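Local coordinates for sensor histidine kinase PdtaS (Mycobacterium tuberculosis, PDB 2YKF), which probably acts as the sensor kinase of the PdtaR/PdtaS two-component system, binding c-di-GMP and autophosphorylating when nutrients run short, at residues Val113-Val118 against Val125-Arg130; Asp41-Val46 against Leu53-Gln58; Gln32-Leu37 against Asp154-Leu159. All blocks are in the same frame, centred on the assembly; numbering follows the deposited sequence.

Contacts 1 and 2 are the two hairpins of the antiparallel sheet in the GAF domain, and their centres lie about 8 Å apart. They are zipped together where strands 123-131 and 41-47 run side by side, as in the probable hydrogen bond from Trp-45 N to Val-127 O, 2.8 Å. Contact 3 packs helix 18-38 against helix 143-161 on one face of this sheet, its centre about 11 Å from that of contact 1 and about 15 Å from that of contact 2. Leu-128 meets Leu-34 and Leu-159 there, and Tyr-42 reaches Leu-34 and Leu-156. In sequence both hairpins fall inside the long loop that contact 3 closes.

Contact 1 of 3, residues Val113-Val118 against Val125-Arg130; sequences VEVSPV and VAVLTR
Ser-116 and Leu-128 form a hydrogen-bonded pair in an antiparallel hairpin whose short strand axes run at 154°. Leu-128 N donates to Ser-116 O at 2.8 Å, and Ser-116 N donates in return to Leu-128 O at 3.0 Å. A classic beta bulge sets two residues, Val-125 and Ala-126, opposite the single Val-118: Val-118 O accepts from Val-125 N at 3.0 Å, while Val-118 N donates to Ala-126 O at 2.9 Å. Pro-117, with no N-H to offer, suits its non-hydrogen-bonded pairing with Val-127.

Branched residues fill the face shared with Pro-117. Val-115 holds CG1 anti to its backbone N (chi1 176°), against Val-127 CG1 at a tight 3.4 Å. Alongside, Val-115 CG2 lies 3.9 Å from Thr-129 CG2, while Thr-129 OG1, on the other branch, hydrogen-bonds to His-131. On the other face, Val-118 CG2 leans on Leu-128 CG at 3.7 Å. Glu-114 and Arg-130 run side by side, but Glu-114 OE1 stands well out of the guanidinium plane, a long 3.9 Å from Arg-130 NH1.

No guanidinium N-H points at Glu-114 OE1, so the pair probably adds only a modest electrostatic attraction to a hairpin joined mainly through backbone bonds and apolar contacts.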
loop_
_atom_site.group_PDB
_atom_site.type_symbol
_atom_site.label_atom_id
_atom_site.label_comp_id
_atom_site.label_asym_id
_atom_site.label_seq_id
_atom_site.Cartn_x
_atom_site.Cartn_y
_atom_site.Cartn_z
ATOM N N VAL A 113 9.824 18.290 -13.192
ATOM C CA VAL A 113 9.103 18.876 -12.024
ATOM C C VAL A 113 7.899 19.819 -12.271
ATOM O O VAL A 113 8.065 20.947 -12.770
ATOM C CB VAL A 113 10.106 19.564 -11.014
ATOM C CG1 VAL A 113 9.375 20.169 -9.832
ATOM C CG2 VAL A 113 11.117 18.575 -10.502
ATOM N N GLU A 114 6.700 19.390 -11.866
ATOM C CA GLU A 114 5.546 20.294 -11.858
ATOM C C GLU A 114 5.280 20.867 -10.470
ATOM O O GLU A 114 5.489 20.216 -9.436
ATOM C CB GLU A 114 4.313 19.607 -12.405
ATOM C CG GLU A 114 4.556 18.950 -13.761
ATOM C CD GLU A 114 3.960 17.558 -13.828
ATOM O OE1 GLU A 114 2.749 17.427 -13.509
ATOM O OE2 GLU A 114 4.710 16.588 -14.153
ATOM N N VAL A 115 4.821 22.094 -10.459
ATOM C CA VAL A 115 4.703 22.841 -9.278
ATOM C C VAL A 115 3.236 23.178 -9.172
ATOM O O VAL A 115 2.592 23.552 -10.168
ATOM C CB VAL A 115 5.598 24.110 -9.372
ATOM C CG1 VAL A 115 5.438 25.013 -8.186
ATOM C CG2 VAL A 115 7.059 23.710 -9.570
ATOM N N SER A 116 2.685 22.980 -7.990
ATOM C CA SER A 116 1.288 23.361 -7.730
ATOM C C SER A 116 1.035 23.853 -6.316
ATOM O O SER A 116 1.645 23.381 -5.340
ATOM C CB SER A 116 0.334 22.247 -8.112
ATOM O OG SER A 116 0.671 21.079 -7.436
ATOM N N PRO A 117 0.087 24.774 -6.182
ATOM C CA PRO A 117 -0.171 25.330 -4.894
ATOM C C PRO A 117 -1.158 24.526 -4.035
ATOM O O PRO A 117 -2.037 23.839 -4.546
ATOM C CB PRO A 117 -0.853 26.651 -5.248
ATOM C CG PRO A 117 -1.648 26.269 -6.483
ATOM C CD PRO A 117 -0.704 25.436 -7.250
ATOM N N VAL A 118 -1.026 24.691 -2.739
ATOM C CA VAL A 118 -1.981 24.198 -1.800
ATOM C C VAL A 118 -2.602 25.461 -1.212
ATOM O O VAL A 118 -1.878 26.251 -0.603
ATOM C CB VAL A 118 -1.277 23.427 -0.680
ATOM C CG1 VAL A 118 -2.281 22.953 0.388
ATOM C CG2 VAL A 118 -0.504 22.201 -1.255
ATOM N N VAL A 125 -0.750 28.459 1.023
ATOM C CA VAL A 125 -0.001 28.166 2.264
ATOM C C VAL A 125 1.183 27.229 2.105
ATOM O O VAL A 125 2.054 27.149 3.008
ATOM C CB VAL A 125 -0.918 27.713 3.418
ATOM C CG1 VAL A 125 -1.924 28.795 3.747
ATOM C CG2 VAL A 125 -1.680 26.370 3.037
ATOM N N ALA A 126 1.233 26.523 0.987
ATOM C CA ALA A 126 2.362 25.673 0.666
ATOM C C ALA A 126 2.354 25.442 -0.798
ATOM O O ALA A 126 1.352 25.693 -1.463
ATOM C CB ALA A 126 2.293 24.249 1.451
ATOM N N VAL A 127 3.472 24.946 -1.309
ATOM C CA VAL A 127 3.581 24.512 -2.699
ATOM C C VAL A 127 4.168 23.083 -2.795
ATOM O O VAL A 127 5.112 22.762 -2.096
ATOM C CB VAL A 127 4.497 25.471 -3.487
ATOM C CG1 VAL A 127 4.670 24.973 -4.878
ATOM C CG2 VAL A 127 3.833 26.860 -3.513
ATOM N N LEU A 128 3.606 22.259 -3.656
ATOM C CA LEU A 128 4.069 20.886 -3.863
ATOM C C LEU A 128 4.906 20.907 -5.049
ATOM O O LEU A 128 4.509 21.522 -6.045
ATOM C CB LEU A 128 2.858 19.998 -4.208
ATOM C CG LEU A 128 1.753 19.919 -3.124
ATOM C CD1 LEU A 128 0.703 18.939 -3.579
ATOM C CD2 LEU A 128 2.338 19.419 -1.808
ATOM N N THR A 129 6.050 20.240 -5.008
ATOM C CA THR A 129 6.718 19.901 -6.288
ATOM C C THR A 129 6.574 18.415 -6.550
ATOM O O THR A 129 6.699 17.598 -5.601
ATOM C CB THR A 129 8.200 20.330 -6.277
ATOM O OG1 THR A 129 8.862 19.783 -5.104
ATOM C CG2 THR A 129 8.287 21.942 -6.291
ATOM N N ARG A 130 6.236 18.072 -7.795
ATOM C CA ARG A 130 6.097 16.698 -8.232
ATOM C C ARG A 130 7.365 16.255 -9.033
ATOM O O ARG A 130 7.841 16.995 -9.911
ATOM C CB ARG A 130 4.843 16.588 -9.106
ATOM C CG ARG A 130 4.490 15.217 -9.675
ATOM C CD ARG A 130 3.162 15.308 -10.525
ATOM N NE ARG A 130 2.785 14.063 -11.268
ATOM C CZ ARG A 130 1.582 13.839 -11.843
ATOM N NH1 ARG A 130 0.604 14.745 -11.767
ATOM N NH2 ARG A 130 1.334 12.691 -12.477
#

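Contact 2 of 3, residues Asp41-Val46 against Leu53-Gln58; sequences DYLMWV and LVCVAQ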
loop_
_atom_site.group_PDB
_atom_site.type_symbol
_atom_site.label_atom_id
_atom_site.label_comp_id
_atom_site.label_asym_id
_atom_site.label_seq_id
_atom_site.Cartn_x
_atom_site.Cartn_y
_atom_site.Cartn_z
ATOM N N ASP A 41 6.958 11.268 -6.888
ATOM C CA ASP A 41 7.329 11.846 -5.633
ATOM C C ASP A 41 6.745 13.256 -5.409
ATOM O O ASP A 41 6.601 14.041 -6.369
ATOM C CB ASP A 41 8.863 11.994 -5.596
ATOM C CG ASP A 41 9.557 10.696 -5.681
ATOM O OD1 ASP A 41 9.701 10.106 -4.585
ATOM O OD2 ASP A 41 9.994 10.274 -6.801
ATOM N N TYR A 42 6.407 13.614 -4.157
ATOM C CA TYR A 42 6.037 15.040 -3.912
ATOM C C TYR A 42 6.864 15.573 -2.794
ATOM O O TYR A 42 7.173 14.827 -1.787
ATOM C CB TYR A 42 4.542 15.179 -3.496
ATOM C CG TYR A 42 3.599 15.030 -4.674
ATOM C CD1 TYR A 42 3.190 13.766 -5.121
ATOM C CD2 TYR A 42 3.135 16.185 -5.373
ATOM C CE1 TYR A 42 2.378 13.633 -6.255
ATOM C CE2 TYR A 42 2.323 16.083 -6.464
ATOM C CZ TYR A 42 1.905 14.807 -6.884
ATOM O OH TYR A 42 1.052 14.727 -7.938
ATOM N N LEU A 43 7.167 16.865 -2.871
ATOM C CA LEU A 43 7.774 17.537 -1.767
ATOM C C LEU A 43 6.847 18.676 -1.398
ATOM O O LEU A 43 6.264 19.227 -2.268
ATOM C CB LEU A 43 9.125 18.087 -2.185
ATOM C CG LEU A 43 10.384 17.254 -1.951
ATOM C CD1 LEU A 43 10.326 15.861 -2.358
ATOM C CD2 LEU A 43 11.574 17.954 -2.639
ATOM N N MET A 44 6.759 19.032 -0.125
ATOM C CA MET A 44 5.948 20.157 0.298
ATOM C C MET A 44 6.864 21.299 0.746
ATOM O O MET A 44 7.703 21.116 1.592
ATOM C CB MET A 44 5.067 19.781 1.472
ATOM C CG MET A 44 4.194 20.959 1.937
ATOM S SD MET A 44 3.182 20.519 3.399
ATOM C CE MET A 44 1.849 19.811 2.476
ATOM N N TRP A 45 6.645 22.483 0.187
ATOM C CA TRP A 45 7.504 23.666 0.480
ATOM C C TRP A 45 6.683 24.743 1.135
ATOM O O TRP A 45 5.530 24.967 0.724
ATOM C CB TRP A 45 8.041 24.237 -0.823
ATOM C CG TRP A 45 8.911 23.274 -1.544
ATOM C CD1 TRP A 45 8.568 22.419 -2.514
ATOM C CD2 TRP A 45 10.287 23.112 -1.325
ATOM N NE1 TRP A 45 9.660 21.676 -2.925
ATOM C CE2 TRP A 45 10.744 22.110 -2.210
ATOM C CE3 TRP A 45 11.205 23.760 -0.502
ATOM C CZ2 TRP A 45 12.101 21.720 -2.278
ATOM C CZ3 TRP A 45 12.553 23.352 -0.550
ATOM C CH2 TRP A 45 12.972 22.338 -1.414
ATOM N N VAL A 46 7.234 25.353 2.192
ATOM C CA VAL A 46 6.649 26.559 2.803
ATOM C C VAL A 46 7.641 27.755 2.639
ATOM O O VAL A 46 8.814 27.531 2.264
ATOM C CB VAL A 46 6.207 26.386 4.282
ATOM C CG1 VAL A 46 5.028 25.301 4.402
ATOM C CG2 VAL A 46 7.402 26.029 5.245
ATOM N N LEU A 53 12.743 29.506 1.341
ATOM C CA LEU A 53 11.906 28.310 1.190
ATOM C C LEU A 53 12.435 27.124 2.016
ATOM O O LEU A 53 13.631 26.865 2.011
ATOM C CB LEU A 53 11.820 27.917 -0.280
ATOM C CG LEU A 53 11.435 29.020 -1.240
ATOM C CD1 LEU A 53 11.266 28.453 -2.638
ATOM C CD2 LEU A 53 10.199 29.765 -0.802
ATOM N N VAL A 54 11.512 26.381 2.641
ATOM C CA VAL A 54 11.826 25.227 3.444
ATOM C C VAL A 54 10.979 24.034 2.991
ATOM O O VAL A 54 9.721 24.142 2.863
ATOM C CB VAL A 54 11.479 25.528 4.910
ATOM C CG1 VAL A 54 11.880 24.371 5.831
ATOM C CG2 VAL A 54 12.129 26.851 5.331
ATOM N N CYS A 55 11.639 22.908 2.713
ATOM C CA CYS A 55 10.873 21.647 2.453
ATOM C C CYS A 55 10.507 21.023 3.813
ATOM O O CYS A 55 11.399 20.719 4.658
ATOM C CB CYS A 55 11.677 20.651 1.618
ATOM S SG CYS A 55 10.820 19.019 1.412
ATOM N N VAL A 56 9.200 20.831 4.054
ATOM C CA VAL A 56 8.736 20.426 5.367
ATOM C C VAL A 56 8.136 18.990 5.329
ATOM O O VAL A 56 7.841 18.464 6.384
ATOM C CB VAL A 56 7.656 21.390 5.968
ATOM C CG1 VAL A 56 8.256 22.822 6.271
ATOM C CG2 VAL A 56 6.510 21.529 4.987
ATOM N N ALA A 57 8.008 18.381 4.149
ATOM C CA ALA A 57 7.459 17.006 4.061
ATOM C C ALA A 57 7.748 16.473 2.720
ATOM O O ALA A 57 7.984 17.242 1.759
ATOM C CB ALA A 57 5.916 16.928 4.355
ATOM N N GLN A 58 7.746 15.130 2.625
ATOM C CA GLN A 58 8.075 14.494 1.401
ATOM C C GLN A 58 7.333 13.148 1.344
ATOM O O GLN A 58 7.207 12.447 2.396
ATOM C CB GLN A 58 9.587 14.202 1.436
ATOM C CG GLN A 58 10.088 13.288 0.245
ATOM C CD GLN A 58 11.622 13.177 0.286
ATOM O OE1 GLN A 58 12.249 13.613 1.250
ATOM N NE2 GLN A 58 12.214 12.620 -0.755
HETATM O O HOH W 1 9.989 11.944 -2.608
#
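Trp-45 lays its six-membered ring beneath Cys-55, whose CB sits over the face 3.6 Å from the ring centroid and 14° off the normal, a CH-pi contact. The sulfur, anti to the backbone N (chi1 175°), is farther away: Cys-55 SG is an oblique 4.7 Å from the same centroid. Cys-55 SG also meets Leu-43 CG at 3.8 Å, so the slim side chain touches the indole through CB and the leucine through SG. Next along that face, Leu-43 and Gln-58 lie side by side, Leu-43 CD1 against Gln-58 CG at 3.7 Å.

Across the sheet, Val-46 and Val-56 cross at about a right angle, Val-46 CG2 pressing on Val-56 CG1 at a tight 3.5 Å. The flexible chain of Met-44 slants over the same valine, its SD 3.8 Å from Val-56 CG2. Helices 6-13 and 18-38 cover this apolar side of the hairpin.

Trp-45 NE1 bonds to Thr-129 OG1, and Gln-58 binds the backbone of Thr-70 and Ala-72. A water donates to Asp-41 OD1 at 2.7 Å and accepts from Gln-58 NE2 at 3.0 Å. With Thr-66 OG1 on OD1 and Val-67 N on OD2, the buried Asp-41 carboxylate is satisfied by direct bonds and one bridging water.

Contact 3 of 3, residues Gln32-Leu37 against Asp154-Leu159; sequences QLLADL and DLLRML
Leu-34 reaches from helix 18-38 into a row of leucines, Leu-155, Leu-156 and Leu-159, on helix 143-161. Its CB already points toward that helix, and CG stands anti to the backbone N (chi1 178°), which sets CG toward the facing helix; chi2 (64°) then places the methyls. From CG the two methyls part company. CD1 settles against Leu-156 CG at 3.8 Å, the two side chains crossing at about a right angle, and comes more loosely to Leu-155 CB at 4.4 Å. CD2 meets Leu-159 CD1 tip to tip at 3.7 Å and also touches Leu-156 CD2 at 3.9 Å. A forked leucine suits this place because each branch can take a different partner.

The helical segments run at 141°, with their axes 10.9 Å apart, a wide spacing, bridged here by leucines. Both helices lie on one face of the antiparallel GAF sheet, and Leu-128 of strand 123-131 packs beneath Leu-34, Leu-156 and Leu-159. Toward the other side of the pair, Leu-155 and Leu-33 meet Leu-267 and Leu-265 of strand 258-269, in the predicted PAS-like region, so the helix pair has the GAF sheet on one side and strand 258-269 of the PAS-like region on another.

Leu-37 extends the apolar row by one turn, its CD1 3.7 Å from Leu-155 CD1, again at about a right angle. The same methyl of Leu-155 is approached more loosely from the preceding turn, where Leu-33 CD2 lies 4.3 Å from Leu-155 CD1.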
loop_
_atom_site.group_PDB
_atom_site.type_symbol
_atom_site.label_atom_id
_atom_site.label_comp_id
_atom_site.label_asym_id
_atom_site.label_seq_id
_atom_site.Cartn_x
_atom_site.Cartn_y
_atom_site.Cartn_z
ATOM N N GLN A 32 -0.266 10.280 0.518
ATOM C CA GLN A 32 0.143 8.989 -0.071
ATOM C C GLN A 32 -0.715 8.639 -1.318
ATOM O O GLN A 32 -0.227 8.101 -2.315
ATOM C CB GLN A 32 0.117 7.818 0.959
ATOM C CG GLN A 32 0.817 6.500 0.335
ATOM C CD GLN A 32 2.302 6.733 0.078
ATOM O OE1 GLN A 32 3.051 7.179 0.971
ATOM N NE2 GLN A 32 2.727 6.517 -1.162
ATOM N N LEU A 33 -2.029 8.847 -1.219
ATOM C CA LEU A 33 -2.940 8.558 -2.302
ATOM C C LEU A 33 -2.558 9.387 -3.559
ATOM O O LEU A 33 -2.484 8.889 -4.658
ATOM C CB LEU A 33 -4.369 8.924 -1.874
ATOM C CG LEU A 33 -5.413 8.867 -2.967
ATOM C CD1 LEU A 33 -5.475 7.470 -3.609
ATOM C CD2 LEU A 33 -6.837 9.299 -2.356
ATOM N N LEU A 34 -2.243 10.663 -3.373
ATOM C CA LEU A 34 -1.778 11.460 -4.510
ATOM C C LEU A 34 -0.461 10.937 -5.150
ATOM O O LEU A 34 -0.391 10.795 -6.374
ATOM C CB LEU A 34 -1.638 12.916 -4.026
ATOM C CG LEU A 34 -1.106 13.895 -5.063
ATOM C CD1 LEU A 34 -2.081 14.036 -6.281
ATOM C CD2 LEU A 34 -0.885 15.237 -4.350
ATOM N N ALA A 35 0.558 10.617 -4.325
ATOM C CA ALA A 35 1.853 10.096 -4.813
ATOM C C ALA A 35 1.602 8.762 -5.549
ATOM O O ALA A 35 2.111 8.564 -6.672
ATOM C CB ALA A 35 2.817 9.883 -3.659
ATOM N N ASP A 36 0.708 7.922 -5.003
ATOM C CA ASP A 36 0.424 6.640 -5.668
ATOM C C ASP A 36 -0.295 6.813 -7.020
ATOM O O ASP A 36 0.025 6.115 -8.013
ATOM C CB ASP A 36 -0.444 5.749 -4.811
ATOM C CG ASP A 36 0.336 5.195 -3.541
ATOM O OD1 ASP A 36 1.569 5.420 -3.470
ATOM O OD2 ASP A 36 -0.297 4.568 -2.662
ATOM N N LEU A 37 -1.337 7.637 -7.023
ATOM C CA LEU A 37 -2.085 7.869 -8.283
ATOM C C LEU A 37 -1.237 8.595 -9.321
ATOM O O LEU A 37 -1.513 8.488 -10.518
ATOM C CB LEU A 37 -3.325 8.672 -7.987
ATOM C CG LEU A 37 -4.463 8.088 -7.150
ATOM C CD1 LEU A 37 -5.406 9.221 -6.787
ATOM C CD2 LEU A 37 -5.181 7.006 -7.863
ATOM N N ASP A 154 -7.314 15.614 -10.852
ATOM C CA ASP A 154 -8.497 16.093 -10.130
ATOM C C ASP A 154 -8.188 16.477 -8.690
ATOM O O ASP A 154 -8.685 17.488 -8.195
ATOM C CB ASP A 154 -9.597 15.025 -10.121
ATOM C CG ASP A 154 -10.254 14.855 -11.460
ATOM O OD1 ASP A 154 -10.185 15.823 -12.252
ATOM O OD2 ASP A 154 -10.813 13.758 -11.733
ATOM N N LEU A 155 -7.371 15.674 -7.980
ATOM C CA LEU A 155 -7.073 16.025 -6.579
ATOM C C LEU A 155 -6.146 17.214 -6.517
ATOM O O LEU A 155 -6.234 17.979 -5.597
ATOM C CB LEU A 155 -6.364 14.856 -5.830
ATOM C CG LEU A 155 -7.152 13.553 -5.845
ATOM C CD1 LEU A 155 -6.203 12.478 -5.223
ATOM C CD2 LEU A 155 -8.451 13.764 -5.047
ATOM N N LEU A 156 -5.173 17.294 -7.430
ATOM C CA LEU A 156 -4.247 18.451 -7.446
ATOM C C LEU A 156 -5.049 19.764 -7.633
ATOM O O LEU A 156 -4.767 20.786 -7.006
ATOM C CB LEU A 156 -3.267 18.244 -8.582
ATOM C CG LEU A 156 -2.080 17.341 -8.195
ATOM C CD1 LEU A 156 -1.261 17.060 -9.417
ATOM C CD2 LEU A 156 -1.206 17.947 -7.077
ATOM N N ARG A 157 -6.084 19.700 -8.445
ATOM C CA ARG A 157 -6.998 20.863 -8.606
ATOM C C ARG A 157 -7.762 21.194 -7.307
ATOM O O ARG A 157 -7.824 22.341 -6.902
ATOM C CB ARG A 157 -7.921 20.687 -9.846
ATOM C CG ARG A 157 -9.242 21.427 -9.783
ATOM C CD ARG A 157 -9.274 22.775 -10.533
ATOM N NE ARG A 157 -9.678 22.622 -11.937
ATOM C CZ ARG A 157 -10.400 23.506 -12.646
ATOM N NH1 ARG A 157 -10.865 24.635 -12.088
ATOM N NH2 ARG A 157 -10.682 23.241 -13.925
ATOM N N MET A 158 -8.275 20.175 -6.610
ATOM C CA MET A 158 -8.869 20.380 -5.311
ATOM C C MET A 158 -7.897 20.935 -4.286
ATOM O O MET A 158 -8.291 21.792 -3.436
ATOM C CB MET A 158 -9.455 19.017 -4.850
ATOM C CG MET A 158 -10.702 18.721 -5.644
ATOM S SD MET A 158 -11.497 17.166 -5.256
ATOM C CE MET A 158 -12.279 17.643 -3.747
ATOM N N LEU A 159 -6.636 20.428 -4.287
ATOM C CA LEU A 159 -5.621 21.015 -3.401
ATOM C C LEU A 159 -5.444 22.527 -3.709
ATOM O O LEU A 159 -5.356 23.346 -2.778
ATOM C CB LEU A 159 -4.268 20.313 -3.596
ATOM C CG LEU A 159 -4.249 18.967 -2.844
ATOM C CD1 LEU A 159 -3.160 18.057 -3.447
ATOM C CD2 LEU A 159 -3.916 19.317 -1.428
#